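Local coordinates for SnoaL-like domain-containing protein (Burkholderia thailandensis E264, PDB 3EC9), which is of unknown function but adopts the NTF2-like, SnoaL-type fold, whose cone-shaped pocket probably binds a small molecule, at residues D59-R63 with N64-R68; H21-A24 with S25-D29. All blocks are in the same frame, centred on the assembly; numbering follows the deposited sequence. Where two conformers were deposited one is given.

Contact 1: residues D59-R63 with N64-R68; sequences DEIVR and NVFRR
Between I61 and F66 the backbone of helix 58-72 widens into a pi-type turn: the carbonyl O of I61 receives both V65 N (3.0 Å) and F66 N (3.2 Å), and R67 N bonds to V62 O five residues back. One residue earlier the spacing is still alpha-helical, with N64 N bonded to E60 O at 2.7 Å. This bulge lies in the helix that packs against strands 41-45 and 53-55 of the NTF2-like fold, where I61 and V65 meet Y55. I61 and F66, five residues apart, lie side by side and point the same way; CG2 of I61 meets the edge of the F66 ring, 3.5 Å from its CE2. On the outer side, R63 reaches back along the helix to D59; its guanidinium grips OD2 side-on with NE (3.0 Å) and NH2 (2.9 Å), both from the same face of the carboxylate. R67 lies alongside R63, the two guanidinium planes turned 84° apart, and CB of R63 sits over one face of the R67 guanidinium, toward its rim. The bend of the R67 chain at chi3 (68°) folds its NE back onto the helix, where it donates to the backbone O of R63 at 3.2 Å.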
ATOM      1  N   ASP B  59      -5.199  -9.006 -21.529  1.00 14.92           N
ATOM      2  CA  ASP B  59      -5.372 -10.475 -21.532  1.00 14.71           C
ATOM      3  C   ASP B  59      -4.673 -11.139 -20.376  1.00 13.10           C
ATOM      4  O   ASP B  59      -5.239 -12.023 -19.723  1.00 12.66           O
ATOM      5  CB  ASP B  59      -4.868 -11.119 -22.849  1.00 17.28           C
ATOM      6  CG  ASP B  59      -4.871 -12.660 -22.800  1.00 21.33           C
ATOM      7  OD1 ASP B  59      -5.958 -13.287 -22.702  1.00 24.68           O
ATOM      8  OD2 ASP B  59      -3.767 -13.247 -22.846  1.00 21.54           O
ATOM      9  N   GLU B  60      -3.423 -10.734 -20.133  0.50 10.65           N
ATOM     10  CA  GLU B  60      -2.649 -11.273 -19.015  0.50 11.90           C
ATOM     11  C   GLU B  60      -3.320 -10.991 -17.691  0.50  9.93           C
ATOM     12  O   GLU B  60      -3.436 -11.865 -16.822  0.50 10.67           O
ATOM     13  CB  GLU B  60      -1.241 -10.680 -18.993  0.50 12.33           C
ATOM     14  CG  GLU B  60      -0.303 -11.290 -20.022  0.50 13.80           C
ATOM     15  CD  GLU B  60       1.031 -10.565 -20.063  0.50 12.13           C
ATOM     16  OE1 GLU B  60       1.603 -10.287 -18.984  0.50 11.83           O
ATOM     17  OE2 GLU B  60       1.506 -10.279 -21.189  0.50 22.81           O
ATOM     18  N   ILE B  61      -3.761  -9.750 -17.535  1.00 10.14           N
ATOM     19  CA  ILE B  61      -4.366  -9.338 -16.273  1.00  9.81           C
ATOM     20  C   ILE B  61      -5.628 -10.151 -16.024  1.00 12.05           C
ATOM     21  O   ILE B  61      -5.863 -10.664 -14.932  1.00 11.57           O
ATOM     22  CB  ILE B  61      -4.666  -7.829 -16.293  1.00 10.59           C
ATOM     23  CG1 ILE B  61      -3.346  -7.058 -16.391  1.00 11.94           C
ATOM     24  CG2 ILE B  61      -5.434  -7.419 -15.015  1.00 12.16           C
ATOM     25  CD1 ILE B  61      -3.515  -5.559 -16.970  1.00 11.59           C
ATOM     26  N   VAL B  62      -6.454 -10.313 -17.059  1.00 11.35           N
ATOM     27  CA  VAL B  62      -7.722 -11.049 -16.847  1.00 12.52           C
ATOM     28  C   VAL B  62      -7.406 -12.499 -16.521  1.00 12.27           C
ATOM     29  O   VAL B  62      -7.923 -13.056 -15.564  1.00 12.77           O
ATOM     30  CB  VAL B  62      -8.626 -10.945 -18.102  1.00 13.48           C
ATOM     31  CG1 VAL B  62      -9.780 -11.911 -18.011  1.00 15.96           C
ATOM     32  CG2 VAL B  62      -9.086  -9.489 -18.328  1.00 15.17           C
ATOM     33  N   ARG B  63      -6.550 -13.123 -17.314  1.00 10.52           N
ATOM     34  CA  ARG B  63      -6.257 -14.553 -17.098  1.00 12.13           C
ATOM     35  C   ARG B  63      -5.469 -14.832 -15.825  1.00 14.70           C
ATOM     36  O   ARG B  63      -5.785 -15.737 -15.098  1.00 15.67           O
ATOM     37  CB  ARG B  63      -5.502 -15.151 -18.286  1.00 14.11           C
ATOM     38  CG  ARG B  63      -6.359 -15.449 -19.532  1.00 15.08           C
ATOM     39  CD  ARG B  63      -5.573 -16.241 -20.588  1.00 16.29           C
ATOM     40  NE  ARG B  63      -4.400 -15.490 -20.972  1.00 15.25           N
ATOM     41  CZ  ARG B  63      -3.182 -15.634 -20.458  1.00 18.36           C
ATOM     42  NH1 ARG B  63      -2.857 -16.644 -19.620  1.00 18.59           N
ATOM     43  NH2 ARG B  63      -2.252 -14.759 -20.839  1.00 21.33           N
ATOM     44  N   ASN B  64      -4.401 -14.089 -15.585  1.00 13.44           N
ATOM     45  CA  ASN B  64      -3.457 -14.446 -14.511  1.00 11.62           C
ATOM     46  C   ASN B  64      -3.741 -13.773 -13.171  1.00 13.45           C
ATOM     47  O   ASN B  64      -3.148 -14.128 -12.149  1.00 15.73           O
ATOM     48  CB  ASN B  64      -2.017 -14.166 -14.945  1.00 11.15           C
ATOM     49  CG  ASN B  64      -1.642 -14.832 -16.298  1.00 11.17           C
ATOM     50  OD1 ASN B  64      -2.122 -15.941 -16.627  1.00 16.87           O
ATOM     51  ND2 ASN B  64      -0.776 -14.152 -17.090  1.00 15.65           N
ATOM     52  N   VAL B  65      -4.631 -12.783 -13.167  1.00 11.97           N
ATOM     53  CA  VAL B  65      -5.040 -12.129 -11.922  1.00  9.85           C
ATOM     54  C   VAL B  65      -6.516 -12.417 -11.635  1.00 11.51           C
ATOM     55  O   VAL B  65      -6.828 -13.192 -10.759  1.00 13.31           O
ATOM     56  CB  VAL B  65      -4.743 -10.617 -11.915  1.00 11.44           C
ATOM     57  CG1 VAL B  65      -5.104  -9.980 -10.534  1.00 13.25           C
ATOM     58  CG2 VAL B  65      -3.277 -10.337 -12.297  1.00 11.25           C
ATOM     59  N   PHE B  66      -7.427 -11.813 -12.395  1.00 12.94           N
ATOM     60  CA  PHE B  66      -8.835 -11.887 -12.021  1.00 12.60           C
ATOM     61  C   PHE B  66      -9.421 -13.280 -12.149  1.00 13.22           C
ATOM     62  O   PHE B  66     -10.134 -13.714 -11.284  1.00 12.22           O
ATOM     63  CB  PHE B  66      -9.639 -10.886 -12.822  1.00 11.97           C
ATOM     64  CG  PHE B  66      -9.339  -9.472 -12.429  1.00 11.34           C
ATOM     65  CD1 PHE B  66      -9.911  -8.934 -11.277  1.00 17.70           C
ATOM     66  CD2 PHE B  66      -8.475  -8.689 -13.173  1.00 17.40           C
ATOM     67  CE1 PHE B  66      -9.626  -7.635 -10.892  1.00 21.96           C
ATOM     68  CE2 PHE B  66      -8.193  -7.387 -12.792  1.00 15.17           C
ATOM     69  CZ  PHE B  66      -8.769  -6.867 -11.643  1.00 17.53           C
ATOM     70  N   ARG B  67      -9.113 -13.980 -13.237  1.00 11.69           N
ATOM     71  CA  ARG B  67      -9.610 -15.358 -13.386  1.00 11.82           C
ATOM     72  C   ARG B  67      -9.120 -16.240 -12.225  1.00 14.57           C
ATOM     73  O   ARG B  67      -9.872 -17.020 -11.680  1.00 13.26           O
ATOM     74  CB  ARG B  67      -9.198 -15.952 -14.731  1.00 14.32           C
ATOM     75  CG  ARG B  67      -9.553 -17.444 -14.863  1.00 15.88           C
ATOM     76  CD  ARG B  67      -9.131 -18.033 -16.214  1.00 15.68           C
ATOM     77  NE  ARG B  67      -7.671 -18.074 -16.308  1.00 14.85           N
ATOM     78  CZ  ARG B  67      -7.000 -18.687 -17.268  1.00 14.57           C
ATOM     79  NH1 ARG B  67      -7.632 -19.237 -18.270  1.00 18.73           N
ATOM     80  NH2 ARG B  67      -5.685 -18.665 -17.235  1.00 18.16           N
ATOM     81  N   ARG B  68      -7.830 -16.138 -11.878  1.00 14.53           N
ATOM     82  CA  ARG B  68      -7.250 -16.956 -10.821  1.00 15.92           C
ATOM     83  C   ARG B  68      -7.922 -16.640  -9.485  1.00 15.09           C
ATOM     84  O   ARG B  68      -8.206 -17.561  -8.690  1.00 17.25           O
ATOM     85  CB  ARG B  68      -5.730 -16.740 -10.766  1.00 16.49           C
ATOM     86  CG  ARG B  68      -5.076 -17.538  -9.751  1.00 19.86           C
ATOM     87  CD  ARG B  68      -3.548 -17.421  -9.793  1.00 12.98           C
ATOM     88  NE  ARG B  68      -3.002 -17.969  -8.558  1.00 16.94           N
ATOM     89  CZ  ARG B  68      -1.730 -17.961  -8.230  1.00 20.57           C
ATOM     90  NH1 ARG B  68      -0.838 -17.431  -9.048  1.00 14.39           N
ATOM     91  NH2 ARG B  68      -1.349 -18.538  -7.106  1.00 23.91           N
TER

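Contact 2: residues H21-A24 with S25-D29; sequences HYAA and SDRHD. With GOL (glycerol), chain H.
H21 and S25, one helical turn apart, share a glycerol hydroxyl: O2 lies 2.8 Å from H21 NE2, at the edge of the imidazole, and 2.8 Å from S25 OG. CG of H21 and OG of S25 both lie opposite their own backbone N (chi1 170° and 179°), which brings NE2 and OG to the same oxygen. H21 ND1 is engaged by the backbone O of M33, so both ring nitrogens have partners and imidazole rotation is probably fixed. Y22 brings the CD1-CE1 side of its ring obliquely to the glycerol C2, while its OH is hydrogen-bonded to H113 and W115 of strand 106-118 in the NTF2-like sheet. The helix stops in a Schellman motif, with H28 at positive phi as the C-prime residue, D29 N bonded to A24 O at 3.0 Å and H28 N to S25 O at 3.2 Å. R27 adopts the least common first torsion, CG wedged between N and the carbonyl carbon (chi1 69°), then runs extended, laying its guanidinium flat over A24 with CA 3.6 Å above the centre of the plane. From there NH2 makes a salt bridge to D29 OD2 (2.8 Å), meeting that oxygen on its anti side.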
ATOM      1  N   HIS B  21     -13.068   2.217 -13.636  1.00 10.56           N
ATOM      2  CA  HIS B  21     -12.509   0.874 -13.442  1.00 10.50           C
ATOM      3  C   HIS B  21     -13.076   0.195 -12.191  1.00 12.59           C
ATOM      4  O   HIS B  21     -13.522  -0.938 -12.238  1.00 13.26           O
ATOM      5  CB  HIS B  21     -10.967   0.834 -13.378  1.00 10.57           C
ATOM      6  CG  HIS B  21     -10.465  -0.490 -12.957  1.00 10.47           C
ATOM      7  ND1 HIS B  21     -10.295  -1.531 -13.842  1.00 13.28           N
ATOM      8  CD2 HIS B  21     -10.210  -0.996 -11.726  1.00 12.62           C
ATOM      9  CE1 HIS B  21      -9.945  -2.615 -13.172  1.00 12.93           C
ATOM     10  NE2 HIS B  21      -9.870  -2.313 -11.892  1.00 11.87           N
ATOM     11  N   TYR B  22     -13.035   0.892 -11.066  1.00 13.01           N
ATOM     12  CA  TYR B  22     -13.474   0.304  -9.809  1.00 13.80           C
ATOM     13  C   TYR B  22     -14.952  -0.074  -9.838  1.00 13.89           C
ATOM     14  O   TYR B  22     -15.331  -1.127  -9.353  1.00 14.19           O
ATOM     15  CB  TYR B  22     -13.222   1.250  -8.651  1.00 13.17           C
ATOM     16  CG  TYR B  22     -11.795   1.222  -8.117  1.00 10.33           C
ATOM     17  CD1 TYR B  22     -11.181   0.041  -7.695  1.00 10.92           C
ATOM     18  CD2 TYR B  22     -11.078   2.399  -7.977  1.00 11.27           C
ATOM     19  CE1 TYR B  22      -9.841   0.031  -7.164  1.00 10.66           C
ATOM     20  CE2 TYR B  22      -9.769   2.408  -7.485  1.00  9.38           C
ATOM     21  CZ  TYR B  22      -9.177   1.235  -7.062  1.00  7.32           C
ATOM     22  OH  TYR B  22      -7.919   1.306  -6.531  1.00  9.94           O
ATOM     23  N   ALA B  23     -15.748   0.782 -10.470  1.00 11.29           N
ATOM     24  CA  ALA B  23     -17.163   0.513 -10.602  1.00 12.12           C
ATOM     25  C   ALA B  23     -17.391  -0.763 -11.424  1.00 12.42           C
ATOM     26  O   ALA B  23     -18.221  -1.597 -11.060  1.00 13.24           O
ATOM     27  CB  ALA B  23     -17.882   1.723 -11.219  1.00 11.80           C
ATOM     28  N   ALA B  24     -16.686  -0.887 -12.544  1.00 12.26           N
ATOM     29  CA  ALA B  24     -16.777  -2.057 -13.425  1.00 12.90           C
ATOM     30  C   ALA B  24     -16.327  -3.299 -12.704  1.00 16.05           C
ATOM     31  O   ALA B  24     -16.913  -4.368 -12.858  1.00 14.46           O
ATOM     32  CB  ALA B  24     -15.952  -1.840 -14.695  1.00 13.80           C
ATOM     33  N   SER B  25     -15.267  -3.155 -11.917  1.00 14.51           N
ATOM     34  CA  SER B  25     -14.701  -4.317 -11.212  1.00 14.33           C
ATOM     35  C   SER B  25     -15.666  -4.838 -10.165  1.00 14.14           C
ATOM     36  O   SER B  25     -15.824  -6.061  -9.999  1.00 17.62           O
ATOM     37  CB  SER B  25     -13.371  -3.921 -10.563  1.00 15.37           C
ATOM     38  OG  SER B  25     -12.825  -5.014  -9.866  1.00 23.22           O
ATOM     39  N   ASP B  26     -16.308  -3.933  -9.455  1.00 12.80           N
ATOM     40  CA  ASP B  26     -17.252  -4.314  -8.444  1.00 17.57           C
ATOM     41  C   ASP B  26     -18.438  -5.105  -9.022  1.00 18.70           C
ATOM     42  O   ASP B  26     -18.936  -6.056  -8.411  1.00 19.28           O
ATOM     43  CB  ASP B  26     -17.749  -3.097  -7.703  1.00 18.55           C
ATOM     44  CG  ASP B  26     -18.538  -3.461  -6.473  1.00 28.57           C
ATOM     45  OD1 ASP B  26     -18.032  -4.265  -5.662  1.00 31.41           O
ATOM     46  OD2 ASP B  26     -19.660  -2.961  -6.333  1.00 32.15           O
ATOM     47  N   ARG B  27     -18.860  -4.746 -10.219  1.00 17.80           N
ATOM     48  CA  ARG B  27     -20.039  -5.414 -10.803  1.00 17.98           C
ATOM     49  C   ARG B  27     -19.635  -6.543 -11.766  1.00 21.35           C
ATOM     50  O   ARG B  27     -20.484  -7.152 -12.407  1.00 21.39           O
ATOM     51  CB  ARG B  27     -20.988  -4.376 -11.431  1.00 22.22           C
ATOM     52  CG  ARG B  27     -20.439  -3.728 -12.628  1.00 18.93           C
ATOM     53  CD  ARG B  27     -21.316  -2.624 -13.216  1.00 14.86           C
ATOM     54  NE  ARG B  27     -20.751  -2.352 -14.536  1.00 13.88           N
ATOM     55  CZ  ARG B  27     -20.067  -1.272 -14.897  1.00 14.91           C
ATOM     56  NH1 ARG B  27     -19.897  -0.244 -14.078  1.00 15.34           N
ATOM     57  NH2 ARG B  27     -19.558  -1.236 -16.119  1.00 15.22           N
ATOM     58  N   HIS B  28     -18.342  -6.850 -11.811  1.00 16.93           N
ATOM     59  CA  HIS B  28     -17.767  -7.914 -12.591  1.00 21.42           C
ATOM     60  C   HIS B  28     -18.053  -7.808 -14.077  1.00 20.48           C
ATOM     61  O   HIS B  28     -18.454  -8.774 -14.728  1.00 20.75           O
ATOM     62  CB  HIS B  28     -18.158  -9.268 -12.010  1.00 22.29           C
ATOM     63  CG  HIS B  28     -17.718  -9.431 -10.591  1.00 29.38           C
ATOM     64  ND1 HIS B  28     -16.453  -9.857 -10.251  1.00 40.39           N
ATOM     65  CD2 HIS B  28     -18.353  -9.157  -9.426  1.00 36.89           C
ATOM     66  CE1 HIS B  28     -16.340  -9.872  -8.934  1.00 39.41           C
ATOM     67  NE2 HIS B  28     -17.480  -9.450  -8.411  1.00 39.04           N
ATOM     68  N   ASP B  29     -17.754  -6.623 -14.607  1.00 17.19           N
ATOM     69  CA  ASP B  29     -17.831  -6.338 -16.021  1.00 16.65           C
ATOM     70  C   ASP B  29     -16.431  -6.237 -16.606  1.00 19.53           C
ATOM     71  O   ASP B  29     -15.885  -5.146 -16.719  1.00 16.32           O
ATOM     72  CB  ASP B  29     -18.580  -5.011 -16.162  1.00 13.54           C
ATOM     73  CG  ASP B  29     -18.750  -4.571 -17.590  1.00 15.93           C
ATOM     74  OD1 ASP B  29     -18.266  -5.265 -18.510  1.00 18.64           O
ATOM     75  OD2 ASP B  29     -19.378  -3.505 -17.781  1.00 13.43           O
TER
HETATM   76  C1  GOL H 143      -8.109  -3.972  -8.705  1.00 27.99           C
HETATM   77  O1  GOL H 143      -7.549  -2.925  -9.416  1.00 38.47           O
HETATM   78  C2  GOL H 143      -9.593  -3.681  -8.587  1.00 27.06           C
HETATM   79  O2  GOL H 143     -10.196  -4.110  -9.774  1.00 21.53           O
HETATM   80  C3  GOL H 143     -10.181  -4.374  -7.370  1.00 23.45           C
HETATM   81  O3  GOL H 143      -9.822  -5.748  -7.280  1.00 30.84           O

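Overall arrangement
Contacts 1 and 2 lie on different helices of the NTF2-like fold, 58-72 and 14-26, and their centres are 15 Å apart. Contact 2 ends its helix, whereas contact 1 widens its own. They touch by packing where F66 CE1 comes 4.3 Å from S25 OG. The glycerol that H21 and S25 hold also lies about 4 Å, nearest atoms, from the side chain of F66, so both contacts border it. This molecule probably comes from the crystallisation liquor, yet its place between the two helices is consistent with a ligand-binding pocket.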